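Hemolysin II regulatory protein (PDB 2JJ7) probably binds DNA as a dimeric transcriptional regulator of the TetR family, controlling hemolysin II. Local coordinates at residues K18-G21 and G27-I30; N53-V58 and G101-E106; K60-A65 and K95-I100; Y105-I108 and A113-E116; G124-L129 and I157-K162. One frame throughout, in Å; residues are numbered along the deposited sequence. Where two conformers were deposited one is given.

Contact 1: K18-G21 and G27-I30; sequences KKFG and GTSI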
# COMPACT_ATOMS: atom_id res chain seq x y z
N LYS B 18 -9.94 -1.82 20.34
CA LYS B 18 -9.57 -3.21 20.07
C LYS B 18 -10.51 -3.87 19.06
O LYS B 18 -10.05 -4.46 18.08
CB LYS B 18 -9.56 -4.02 21.37
CG LYS B 18 -9.05 -5.46 21.15
CD LYS B 18 -9.19 -6.33 22.39
CE LYS B 18 -8.72 -7.74 22.09
NZ LYS B 18 -8.42 -8.50 23.34
N LYS B 19 -11.81 -3.75 19.30
CA LYS B 19 -12.82 -4.43 18.50
C LYS B 19 -13.01 -3.84 17.11
O LYS B 19 -13.03 -4.57 16.12
CB LYS B 19 -14.14 -4.52 19.27
CG LYS B 19 -14.13 -5.57 20.38
CD LYS B 19 -14.26 -6.97 19.77
CE LYS B 19 -13.81 -8.05 20.71
NZ LYS B 19 -13.67 -9.35 20.00
N PHE B 20 -13.14 -2.52 17.03
CA PHE B 20 -13.08 -1.81 15.74
C PHE B 20 -11.84 -2.17 14.94
O PHE B 20 -11.93 -2.37 13.73
CB PHE B 20 -13.10 -0.29 15.95
CG PHE B 20 -14.47 0.28 16.20
CD1 PHE B 20 -15.54 -0.02 15.37
CD2 PHE B 20 -14.67 1.16 17.26
CE1 PHE B 20 -16.82 0.52 15.60
CE2 PHE B 20 -15.94 1.72 17.50
CZ PHE B 20 -17.01 1.40 16.68
N GLY B 21 -10.69 -2.24 15.60
CA GLY B 21 -9.42 -2.58 14.93
C GLY B 21 -9.41 -3.99 14.36
O GLY B 21 -8.82 -4.24 13.31
N GLY B 27 -18.17 -4.27 10.81
CA GLY B 27 -18.15 -5.60 11.42
C GLY B 27 -18.21 -5.65 12.94
O GLY B 27 -18.13 -6.74 13.52
N THR B 28 -18.35 -4.49 13.57
CA THR B 28 -18.33 -4.36 15.03
C THR B 28 -19.67 -3.81 15.53
O THR B 28 -20.25 -2.91 14.90
CB THR B 28 -17.21 -3.38 15.47
OG1 THR B 28 -15.98 -3.72 14.82
CG2 THR B 28 -17.00 -3.40 16.97
N SER B 29 -20.16 -4.34 16.65
CA SER B 29 -21.39 -3.83 17.26
C SER B 29 -21.11 -3.33 18.68
O SER B 29 -20.09 -3.68 19.28
CB SER B 29 -22.44 -4.92 17.32
OG SER B 29 -22.04 -5.92 18.24
N ILE B 30 -22.03 -2.53 19.23
CA ILE B 30 -21.87 -2.06 20.60
C ILE B 30 -21.93 -3.23 21.61
O ILE B 30 -21.27 -3.20 22.66
CB ILE B 30 -22.83 -0.88 20.95
CG1 ILE B 30 -22.48 -0.29 22.32
CG2 ILE B 30 -24.31 -1.30 20.85
CD1 ILE B 30 -22.56 1.22 22.39
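T28 fits its branched side chain against the last turns of helix 5-23, meeting K19 and F20 through different atoms. It has the most surface buried here, 84 Å² against 33 Å² for F20 and 28 Å² for K19. The CA atoms of F20 and T28 are 5.9 Å apart, close enough for a short side chain to reach the helix backbone. With CG2 anti to the backbone N of T28 (OG1 at chi1 -49°), the two branches divide: the methyl packs alongside K19, CG2 to CB at 3.8 Å, while OG1 lies over the backbone, 3.6 Å from F20 CA. OG1 also sits 3.3 Å from K19 O, but its hydrogen bond goes to G24 O, in the turn that joins the segments, so this buried hydroxyl is satisfied within its own connection. The F20 ring crosses the T28 side chain at about a right angle, and its CD1 and CE1 meet T28 CB obliquely, CD1 at 3.8 Å. K19 bends at chi2 (-75°), which carries its amine away from T28 to a salt bridge with E22. The result is a small apolar seam that folds the loop back onto the helix it has just left. Just beyond it, S29 is the N-cap of helix 30-37, where the predicted helix-turn-helix begins. I33 of that helix packs on K19, F20 and T28 alike, Y55 of helix 51-62 meets the F20 ring edge-to-face, and K51 bonds to T28 O.

Contact 2: N53-V58 and G101-E106; sequences NLYYEV and GTLAYE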
# COMPACT_ATOMS: atom_id res chain seq x y z
N ASN B 53 -20.82 7.33 17.56
CA ASN B 53 -20.19 8.27 18.48
C ASN B 53 -19.00 7.64 19.20
O ASN B 53 -17.99 8.30 19.45
CB ASN B 53 -21.22 8.79 19.49
CG ASN B 53 -20.62 9.79 20.45
OD1 ASN B 53 -20.08 10.82 20.03
ND2 ASN B 53 -20.68 9.48 21.75
N LEU B 54 -19.12 6.36 19.52
CA LEU B 54 -18.06 5.59 20.13
C LEU B 54 -16.83 5.55 19.21
O LEU B 54 -15.70 5.73 19.67
CB LEU B 54 -18.56 4.18 20.40
CG LEU B 54 -17.81 3.22 21.31
CD1 LEU B 54 -17.37 3.91 22.59
CD2 LEU B 54 -18.72 2.06 21.62
N TYR B 55 -17.07 5.33 17.92
CA TYR B 55 -16.04 5.39 16.88
C TYR B 55 -15.37 6.75 16.84
O TYR B 55 -14.14 6.83 16.83
CB TYR B 55 -16.67 5.09 15.54
CG TYR B 55 -15.71 4.92 14.38
CD1 TYR B 55 -15.67 5.86 13.37
CD2 TYR B 55 -14.90 3.78 14.26
CE1 TYR B 55 -14.84 5.72 12.29
CE2 TYR B 55 -14.05 3.63 13.16
CZ TYR B 55 -14.04 4.61 12.18
OH TYR B 55 -13.27 4.52 11.07
N TYR B 56 -16.17 7.82 16.82
CA TYR B 56 -15.64 9.18 16.88
C TYR B 56 -14.73 9.33 18.11
O TYR B 56 -13.62 9.84 18.00
CB TYR B 56 -16.76 10.23 16.93
CG TYR B 56 -17.56 10.42 15.65
CD1 TYR B 56 -17.12 9.92 14.42
CD2 TYR B 56 -18.74 11.14 15.66
CE1 TYR B 56 -17.87 10.11 13.26
CE2 TYR B 56 -19.48 11.34 14.52
CZ TYR B 56 -19.05 10.83 13.32
OH TYR B 56 -19.83 11.05 12.20
N GLU B 57 -15.20 8.88 19.27
CA GLU B 57 -14.45 9.00 20.50
C GLU B 57 -13.14 8.18 20.48
O GLU B 57 -12.16 8.56 21.12
CB GLU B 57 -15.31 8.61 21.71
CG GLU B 57 -16.42 9.60 22.03
CD GLU B 57 -15.92 11.01 22.32
OE1 GLU B 57 -14.88 11.16 22.99
OE2 GLU B 57 -16.56 11.96 21.85
N VAL B 58 -13.14 7.09 19.72
CA VAL B 58 -11.94 6.26 19.53
C VAL B 58 -10.87 7.04 18.77
O VAL B 58 -9.71 7.08 19.19
CB VAL B 58 -12.26 4.92 18.82
CG1 VAL B 58 -10.98 4.28 18.25
CG2 VAL B 58 -12.92 3.98 19.81
N GLY B 101 -4.14 2.81 12.59
CA GLY B 101 -3.59 2.54 11.26
C GLY B 101 -4.63 1.89 10.36
O GLY B 101 -4.95 2.39 9.27
N THR B 102 -5.16 0.77 10.83
CA THR B 102 -6.17 -0.00 10.10
C THR B 102 -7.40 0.86 9.80
O THR B 102 -7.86 0.90 8.66
CB THR B 102 -6.60 -1.24 10.92
OG1 THR B 102 -5.53 -2.19 10.92
CG2 THR B 102 -7.86 -1.89 10.33
N LEU B 103 -7.90 1.56 10.81
CA LEU B 103 -9.13 2.32 10.67
C LEU B 103 -8.96 3.53 9.77
O LEU B 103 -9.82 3.80 8.93
CB LEU B 103 -9.69 2.75 12.04
CG LEU B 103 -10.03 1.61 12.99
CD1 LEU B 103 -10.49 2.17 14.34
CD2 LEU B 103 -11.09 0.68 12.38
N ALA B 104 -7.84 4.25 9.94
CA ALA B 104 -7.56 5.39 9.08
C ALA B 104 -7.32 4.94 7.66
O ALA B 104 -7.75 5.60 6.74
CB ALA B 104 -6.37 6.22 9.57
N TYR B 105 -6.63 3.81 7.48
CA TYR B 105 -6.42 3.32 6.11
C TYR B 105 -7.76 3.11 5.40
O TYR B 105 -7.94 3.60 4.26
CB TYR B 105 -5.54 2.06 6.05
CG TYR B 105 -5.35 1.50 4.65
CD1 TYR B 105 -4.30 1.95 3.84
CD2 TYR B 105 -6.22 0.54 4.12
CE1 TYR B 105 -4.13 1.45 2.55
CE2 TYR B 105 -6.06 0.05 2.84
CZ TYR B 105 -5.01 0.50 2.06
OH TYR B 105 -4.86 0.01 0.79
N GLU B 106 -8.68 2.40 6.05
CA GLU B 106 -10.00 2.12 5.49
C GLU B 106 -10.75 3.39 5.12
O GLU B 106 -11.37 3.45 4.06
CB GLU B 106 -10.87 1.28 6.45
CG GLU B 106 -10.53 -0.21 6.52
CD GLU B 106 -10.42 -0.90 5.15
OE1 GLU B 106 -11.20 -0.57 4.21
OE2 GLU B 106 -9.53 -1.78 5.02
O HOH W 1 -12.21 2.62 9.34
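Y55 on helix 51-62 and L103 on helix 98-109 mark the nearest approach of these two helical segments, with 9.8 Å between their CA atoms, so the gap is bridged by side chains and a water. The Y55 ring reaches across because its CG stands anti to the backbone N (chi1 -172°). It then slides past the L103 side chain in the opposite direction. One methyl of the leucine, CD1, does the apolar touching: it meets Y55 CE2 at 4.0 Å, obliquely to the ring, and is more loosely approached by V58 CG1 at 4.5 Å. Farther out, the phenol oxygen lies 4.1 Å from L103 CB. A water makes the polar link, donating to Y55 OH at 2.8 Å and to L103 O at 2.7 Å, and so ties the hydroxyl to the backbone of the opposite helix. The same OH is hydrogen-bonded to E107 OE2, one turn farther along that helix, which gives the buried hydroxyl two partners. This is a joint between the DNA-binding and C-terminal parts of a TetR-type fold. Round Y55, the rings of F20, Y25 and F59 pack edge-to-face with it, and V58 rests on A16 of helix 5-23. Beyond L103 on helix 98-109, Y105 packs on helix 147-158 of its own chain and stacks with H149 of the second subunit.

Contact 3: K60-A65 and K95-I100; sequences KKYGLA and KENPEI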
# COMPACT_ATOMS: atom_id res chain seq x y z
N LYS B 60 -10.74 10.31 18.56
CA LYS B 60 -10.40 11.41 19.46
C LYS B 60 -9.39 10.97 20.53
O LYS B 60 -8.41 11.66 20.76
CB LYS B 60 -11.68 11.95 20.11
CG LYS B 60 -11.51 13.23 20.90
CD LYS B 60 -12.82 13.57 21.59
CE LYS B 60 -12.81 14.98 22.17
NZ LYS B 60 -14.02 15.25 22.99
N LYS B 61 -9.64 9.83 21.19
CA LYS B 61 -8.76 9.35 22.25
C LYS B 61 -7.42 8.84 21.72
O LYS B 61 -6.38 9.13 22.31
CB LYS B 61 -9.41 8.25 23.10
CG LYS B 61 -8.59 7.93 24.35
CD LYS B 61 -9.30 7.05 25.34
CE LYS B 61 -8.43 6.80 26.57
NZ LYS B 61 -8.18 8.02 27.40
N TYR B 62 -7.44 8.08 20.62
CA TYR B 62 -6.25 7.37 20.16
C TYR B 62 -5.62 7.94 18.90
O TYR B 62 -4.58 7.45 18.45
CB TYR B 62 -6.52 5.86 20.02
CG TYR B 62 -7.01 5.23 21.30
CD1 TYR B 62 -6.16 5.09 22.40
CD2 TYR B 62 -8.33 4.78 21.42
CE1 TYR B 62 -6.61 4.51 23.60
CE2 TYR B 62 -8.79 4.20 22.62
CZ TYR B 62 -7.93 4.07 23.71
OH TYR B 62 -8.36 3.50 24.89
N GLY B 63 -6.23 8.98 18.34
CA GLY B 63 -5.62 9.67 17.20
C GLY B 63 -4.65 10.73 17.71
O GLY B 63 -4.18 10.68 18.85
N LEU B 64 -4.36 11.72 16.86
CA LEU B 64 -3.49 12.82 17.24
C LEU B 64 -4.11 13.71 18.34
O LEU B 64 -5.29 14.06 18.28
CB LEU B 64 -3.13 13.64 16.00
CG LEU B 64 -2.58 12.77 14.86
CD1 LEU B 64 -2.59 13.51 13.53
CD2 LEU B 64 -1.18 12.23 15.19
N ALA B 65 -3.30 14.06 19.34
CA ALA B 65 -3.74 14.96 20.41
C ALA B 65 -4.10 16.35 19.87
O ALA B 65 -4.99 17.02 20.41
CB ALA B 65 -2.66 15.07 21.47
N LYS B 95 2.72 2.61 15.57
CA LYS B 95 3.37 1.64 16.43
C LYS B 95 2.64 1.58 17.76
O LYS B 95 2.37 0.51 18.26
CB LYS B 95 4.83 2.04 16.67
CG LYS B 95 5.79 0.87 16.70
CD LYS B 95 7.16 1.25 17.28
CE LYS B 95 7.69 2.56 16.70
NZ LYS B 95 9.14 2.79 17.00
N GLU B 96 2.30 2.75 18.30
CA GLU B 96 1.65 2.86 19.61
C GLU B 96 0.15 2.57 19.50
O GLU B 96 -0.48 2.11 20.45
CB GLU B 96 1.87 4.26 20.20
CG GLU B 96 3.34 4.63 20.50
CD GLU B 96 3.56 6.12 20.82
OE1 GLU B 96 2.72 6.97 20.42
OE2 GLU B 96 4.60 6.45 21.44
N ASN B 97 -0.41 2.85 18.32
CA ASN B 97 -1.85 2.70 18.10
C ASN B 97 -2.19 1.96 16.82
O ASN B 97 -2.73 2.57 15.89
CB ASN B 97 -2.49 4.08 18.06
CG ASN B 97 -2.24 4.86 19.32
OD1 ASN B 97 -2.98 4.72 20.29
ND2 ASN B 97 -1.21 5.70 19.31
N PRO B 98 -1.88 0.64 16.76
CA PRO B 98 -2.02 -0.08 15.48
C PRO B 98 -3.43 -0.01 14.87
O PRO B 98 -3.57 0.07 13.64
CB PRO B 98 -1.63 -1.52 15.82
CG PRO B 98 -1.50 -1.59 17.35
CD PRO B 98 -1.24 -0.18 17.80
N GLU B 99 -4.46 -0.00 15.72
CA GLU B 99 -5.85 0.01 15.26
C GLU B 99 -6.19 1.26 14.46
O GLU B 99 -7.00 1.20 13.53
CB GLU B 99 -6.81 -0.13 16.45
CG GLU B 99 -6.74 -1.47 17.12
CD GLU B 99 -5.69 -1.55 18.22
OE1 GLU B 99 -4.93 -0.57 18.45
OE2 GLU B 99 -5.65 -2.60 18.88
N ILE B 100 -5.60 2.39 14.86
CA ILE B 100 -5.81 3.66 14.17
C ILE B 100 -5.23 3.56 12.74
O ILE B 100 -5.77 4.14 11.80
CB ILE B 100 -5.19 4.85 14.98
CG1 ILE B 100 -5.93 5.08 16.33
CG2 ILE B 100 -5.16 6.14 14.15
CD1 ILE B 100 -7.47 5.42 16.23
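In this TetR-family fold, Y62 ends helix 51-62, the helix that leads from the DNA-binding part into the C-terminal domain, and packs there against N97 and I100 at the break between helices 79-96 and 98-109 of that domain. N97 is both the first residue to leave the one helix and the N-cap position of the next, though its side chain makes no capping bond. Its amide turns instead to other groups: OD1 bonds to K17 NZ and ND2 to H93 O. So held, the amide crosses the Y62 side chain at about a right angle, the ring and amide planes 45° apart, with OD1 3.7 Å from Y62 CB and 3.8 Å from CD1. K17 also makes a cation-pi contact with the Y62 ring, so one lysine serves both residues of the pair. K61 CG covers a face of that ring, 3.9 Å above its plane and over its centre. The apolar share falls to I100. Its CG1, beside the backbone N at chi1 -66°, meets Y62 CB at 3.8 Å, and CD1 continues toward the same CB and toward the start of the loop at G63. There the chain leaves helical geometry, and L64 goes on to pair its backbone with Y121. The last carbonyl of the helix has a partner: Y62 O, with I100 CG1 lying 3.5 Å from it, accepts a hydrogen bond from H93 NE2.

Contact 4: Y105-I108 and A113-E116; sequences YEEI and ARLE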
# COMPACT_ATOMS: atom_id res chain seq x y z
N TYR B 105 -6.63 3.81 7.48
CA TYR B 105 -6.42 3.32 6.11
C TYR B 105 -7.76 3.11 5.40
O TYR B 105 -7.94 3.60 4.26
CB TYR B 105 -5.54 2.06 6.05
CG TYR B 105 -5.35 1.50 4.65
CD1 TYR B 105 -4.30 1.95 3.84
CD2 TYR B 105 -6.22 0.54 4.12
CE1 TYR B 105 -4.13 1.45 2.55
CE2 TYR B 105 -6.06 0.05 2.84
CZ TYR B 105 -5.01 0.50 2.06
OH TYR B 105 -4.86 0.01 0.79
N GLU B 106 -8.68 2.40 6.05
CA GLU B 106 -10.00 2.12 5.49
C GLU B 106 -10.75 3.39 5.12
O GLU B 106 -11.37 3.45 4.06
CB GLU B 106 -10.87 1.28 6.45
CG GLU B 106 -10.53 -0.21 6.52
CD GLU B 106 -10.42 -0.90 5.15
OE1 GLU B 106 -11.20 -0.57 4.21
OE2 GLU B 106 -9.53 -1.78 5.02
N GLU B 107 -10.70 4.40 6.00
CA GLU B 107 -11.40 5.67 5.75
C GLU B 107 -10.75 6.45 4.63
O GLU B 107 -11.42 7.21 3.91
CB GLU B 107 -11.44 6.54 7.02
CG GLU B 107 -12.17 5.90 8.21
CD GLU B 107 -13.70 6.01 8.14
OE1 GLU B 107 -14.23 6.62 7.19
OE2 GLU B 107 -14.38 5.48 9.06
N ILE B 108 -9.43 6.30 4.49
CA ILE B 108 -8.71 6.96 3.39
C ILE B 108 -9.05 6.32 2.06
O ILE B 108 -9.27 7.02 1.09
CB ILE B 108 -7.17 6.94 3.60
CG1 ILE B 108 -6.78 7.76 4.83
CG2 ILE B 108 -6.43 7.46 2.34
CD1 ILE B 108 -5.31 7.60 5.23
N ALA B 113 -19.29 8.58 5.25
CA ALA B 113 -19.95 9.75 5.83
C ALA B 113 -19.28 10.22 7.13
O ALA B 113 -19.50 11.34 7.57
CB ALA B 113 -21.44 9.46 6.04
N ARG B 114 -18.46 9.36 7.72
CA ARG B 114 -17.77 9.67 8.98
C ARG B 114 -16.54 10.56 8.81
O ARG B 114 -16.01 11.08 9.80
CB ARG B 114 -17.36 8.37 9.69
CG ARG B 114 -18.50 7.41 9.97
CD ARG B 114 -18.01 6.07 10.50
NE ARG B 114 -17.25 5.29 9.51
CZ ARG B 114 -17.78 4.51 8.57
NH1 ARG B 114 -19.10 4.38 8.44
NH2 ARG B 114 -16.98 3.85 7.75
N LEU B 115 -16.09 10.73 7.57
CA LEU B 115 -14.79 11.36 7.29
C LEU B 115 -14.63 12.74 7.91
O LEU B 115 -13.66 13.00 8.62
CB LEU B 115 -14.51 11.44 5.79
CG LEU B 115 -13.15 12.04 5.38
CD1 LEU B 115 -11.97 11.32 6.01
CD2 LEU B 115 -13.00 12.05 3.85
N GLU B 116 -15.59 13.61 7.62
CA GLU B 116 -15.55 15.00 8.03
C GLU B 116 -15.33 15.14 9.55
O GLU B 116 -14.54 15.99 9.98
CB GLU B 116 -16.85 15.67 7.58
CG GLU B 116 -17.04 17.12 8.03
CD GLU B 116 -18.30 17.77 7.43
OE1 GLU B 116 -18.88 17.21 6.47
OE2 GLU B 116 -18.71 18.84 7.92
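R114, just after helix 98-109 in the chain, reaches back to E107, and its side chain can be followed from CB to its tip toward one carboxylate oxygen. CB already lies 4.2 Å from E107 OE2. A bend at chi3 (-67°) then turns the chain, so that CD passes OE2 at 3.9 Å and NE comes directly against it. NE gives the main bond of the salt bridge, 2.9 Å to OE2 and nearly straight at 163°. The oxygen sits at the edge of the guanidinium, in its plane, and receives NE through the syn lone pair. CZ follows at 3.6 Å from OE2. At the end of the chain NH2 adds a weak second bond to OE2, 3.3 Å long. Carboxylate and guanidinium planes are 71° apart, so the two groups do not pair side by side: a single oxygen takes both N-H groups, and OE1 stays 3.9 Å from NH2. OE1 has its own partner in S112 OG, which also bonds to the backbone N of R114, closing the turn a second time. OE2 is shared further with Y55 OH. This collection of donors round a buried carboxylate would probably stabilise its negative charge. R114 bears in turn on Y25 through a cation-pi contact, and its side chain packs on E52, Y55 and Y56 of helix 51-62. The bridge is thus made within the C-terminal domain, on the side that faces helix 51-62, while I123, at the start of helix 123-126, covers E107 and L115.

Contact 5: G124-L129 and I157-K162; sequences GSFEQL and IVLFPK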
# COMPACT_ATOMS: atom_id res chain seq x y z
N GLY B 124 -6.50 14.44 8.51
CA GLY B 124 -6.22 15.82 8.12
C GLY B 124 -4.72 16.09 8.09
O GLY B 124 -4.20 16.63 7.11
N SER B 125 -4.02 15.69 9.15
CA SER B 125 -2.59 15.91 9.26
C SER B 125 -1.80 14.94 8.37
O SER B 125 -0.75 15.31 7.81
CB SER B 125 -2.13 15.76 10.71
OG SER B 125 -2.68 16.79 11.52
N PHE B 126 -2.31 13.72 8.23
CA PHE B 126 -1.74 12.72 7.33
C PHE B 126 -1.72 13.23 5.88
O PHE B 126 -0.81 12.90 5.11
CB PHE B 126 -2.48 11.38 7.46
CG PHE B 126 -1.70 10.20 6.92
CD1 PHE B 126 -1.98 9.70 5.65
CD2 PHE B 126 -0.67 9.62 7.66
CE1 PHE B 126 -1.24 8.62 5.13
CE2 PHE B 126 0.07 8.52 7.15
CZ PHE B 126 -0.22 8.02 5.89
N GLU B 127 -2.73 14.01 5.51
CA GLU B 127 -2.83 14.60 4.16
C GLU B 127 -1.75 15.65 3.80
O GLU B 127 -1.72 16.16 2.68
CB GLU B 127 -4.22 15.18 3.94
CG GLU B 127 -5.21 14.12 3.49
CD GLU B 127 -6.62 14.64 3.36
OE1 GLU B 127 -6.87 15.83 3.62
OE2 GLU B 127 -7.50 13.83 2.99
N GLN B 128 -0.87 15.96 4.75
CA GLN B 128 0.26 16.85 4.46
C GLN B 128 1.23 16.20 3.48
O GLN B 128 2.02 16.89 2.86
CB GLN B 128 1.02 17.20 5.73
CG GLN B 128 0.45 18.34 6.54
CD GLN B 128 1.42 18.78 7.61
OE1 GLN B 128 2.59 19.04 7.33
NE2 GLN B 128 0.95 18.84 8.85
N LEU B 129 1.18 14.88 3.36
CA LEU B 129 2.11 14.14 2.52
C LEU B 129 2.26 14.67 1.10
O LEU B 129 3.37 14.85 0.61
CB LEU B 129 1.73 12.66 2.50
CG LEU B 129 2.64 11.74 1.70
CD1 LEU B 129 4.11 11.83 2.19
CD2 LEU B 129 2.07 10.30 1.76
N ILE B 157 1.94 1.31 3.43
CA ILE B 157 3.01 0.77 4.28
C ILE B 157 3.08 1.42 5.68
O ILE B 157 3.33 0.73 6.67
CB ILE B 157 4.38 0.78 3.57
CG1 ILE B 157 4.82 2.21 3.24
CG2 ILE B 157 4.31 -0.08 2.29
CD1 ILE B 157 6.08 2.28 2.36
N VAL B 158 2.85 2.73 5.76
CA VAL B 158 2.99 3.44 7.02
C VAL B 158 1.84 3.11 7.98
O VAL B 158 2.03 3.08 9.21
CB VAL B 158 3.13 4.98 6.79
CG1 VAL B 158 2.82 5.77 8.07
CG2 VAL B 158 4.53 5.30 6.31
N LEU B 159 0.66 2.87 7.42
CA LEU B 159 -0.51 2.61 8.29
C LEU B 159 -0.73 1.14 8.62
O LEU B 159 -1.64 0.82 9.37
CB LEU B 159 -1.79 3.18 7.67
CG LEU B 159 -1.80 4.69 7.42
CD1 LEU B 159 -3.14 5.12 6.85
CD2 LEU B 159 -1.50 5.43 8.73
N PHE B 160 0.07 0.25 8.04
CA PHE B 160 -0.13 -1.17 8.25
C PHE B 160 0.24 -1.51 9.68
O PHE B 160 1.40 -1.31 10.08
CB PHE B 160 0.71 -1.99 7.26
CG PHE B 160 0.45 -3.46 7.32
CD1 PHE B 160 1.43 -4.32 7.80
CD2 PHE B 160 -0.78 -3.98 6.91
CE1 PHE B 160 1.20 -5.69 7.87
CE2 PHE B 160 -1.03 -5.34 6.97
CZ PHE B 160 -0.05 -6.20 7.45
N PRO B 161 -0.73 -2.03 10.47
CA PRO B 161 -0.57 -2.16 11.91
C PRO B 161 0.54 -3.12 12.34
O PRO B 161 1.00 -3.05 13.47
CB PRO B 161 -1.94 -2.69 12.37
CG PRO B 161 -2.50 -3.37 11.19
CD PRO B 161 -2.04 -2.55 10.02
N LYS B 162 0.94 -4.01 11.44
CA LYS B 162 1.93 -5.03 11.76
C LYS B 162 3.28 -4.73 11.11
O LYS B 162 4.13 -5.59 11.08
CB LYS B 162 1.45 -6.41 11.30
CG LYS B 162 0.43 -7.10 12.19
CD LYS B 162 0.15 -8.52 11.66
CE LYS B 162 -0.13 -9.49 12.80
NZ LYS B 162 0.04 -10.92 12.37
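F126 lies in the all-helical C-terminal domain of the TetR fold, its ring meeting V158 at the edge and L159 over a face, near the C-terminal end of helix 147-158. The apolar contacts come in two kinds, at the rim and over a face. At the rim, V158 CG1 lies in the ring plane, 4.0 Å from F126 CE2, the two side chains sliding past each other in opposite directions. L159 comes from the opposite direction and lays CD1 over one face of the ring, while CD2 meets CE2 at 3.8 Å and CG meets CZ at 4.0 Å. CG of F126 is anti to the backbone N (chi1 -162°), which extends the ring outward from its short helix to the pair. Other side chains pack round these residues: F90 is edge-to-face with F126, I108 touches both F126 and L159, and T155 borders the phenylalanine. Polar bonds hold the backbone behind the ring and the residues beyond the leucine. K162 NZ hydrogen-bonds to the backbone oxygens of H143, A179 and D182 of the second subunit, and F160 stacks on W153 of that subunit, so the segment bearing L159 runs on into the dimer interface. On the other side F126 opens a type I turn, L129 N giving its bond to F126 O at 3.3 Å, and the same oxygen also bonds to Y86 OH.

How the contacts relate
The five contacts form a chain of touching packing sites from the DNA-binding part to the C-terminal domain. Contact 1 closes first along the sequence; contact 3 falls between the two segments of contact 2, contact 4 follows from the same helix, and contact 5 comes last. Contacts 2 and 3, with centres about 9 Å apart, both join helix 51-62 to helix 98-109, which also serves contact 4, about 8 Å from contact 2. Contacts 1 and 5, centres about 21 Å apart, do not touch. Contact 5 meets 2, 3 and 4, and contacts 2, 4 and 5 reach the second subunit. Helix 98-109 therefore links DNA-binding part and dimer interface, a plausible path for coupling the two.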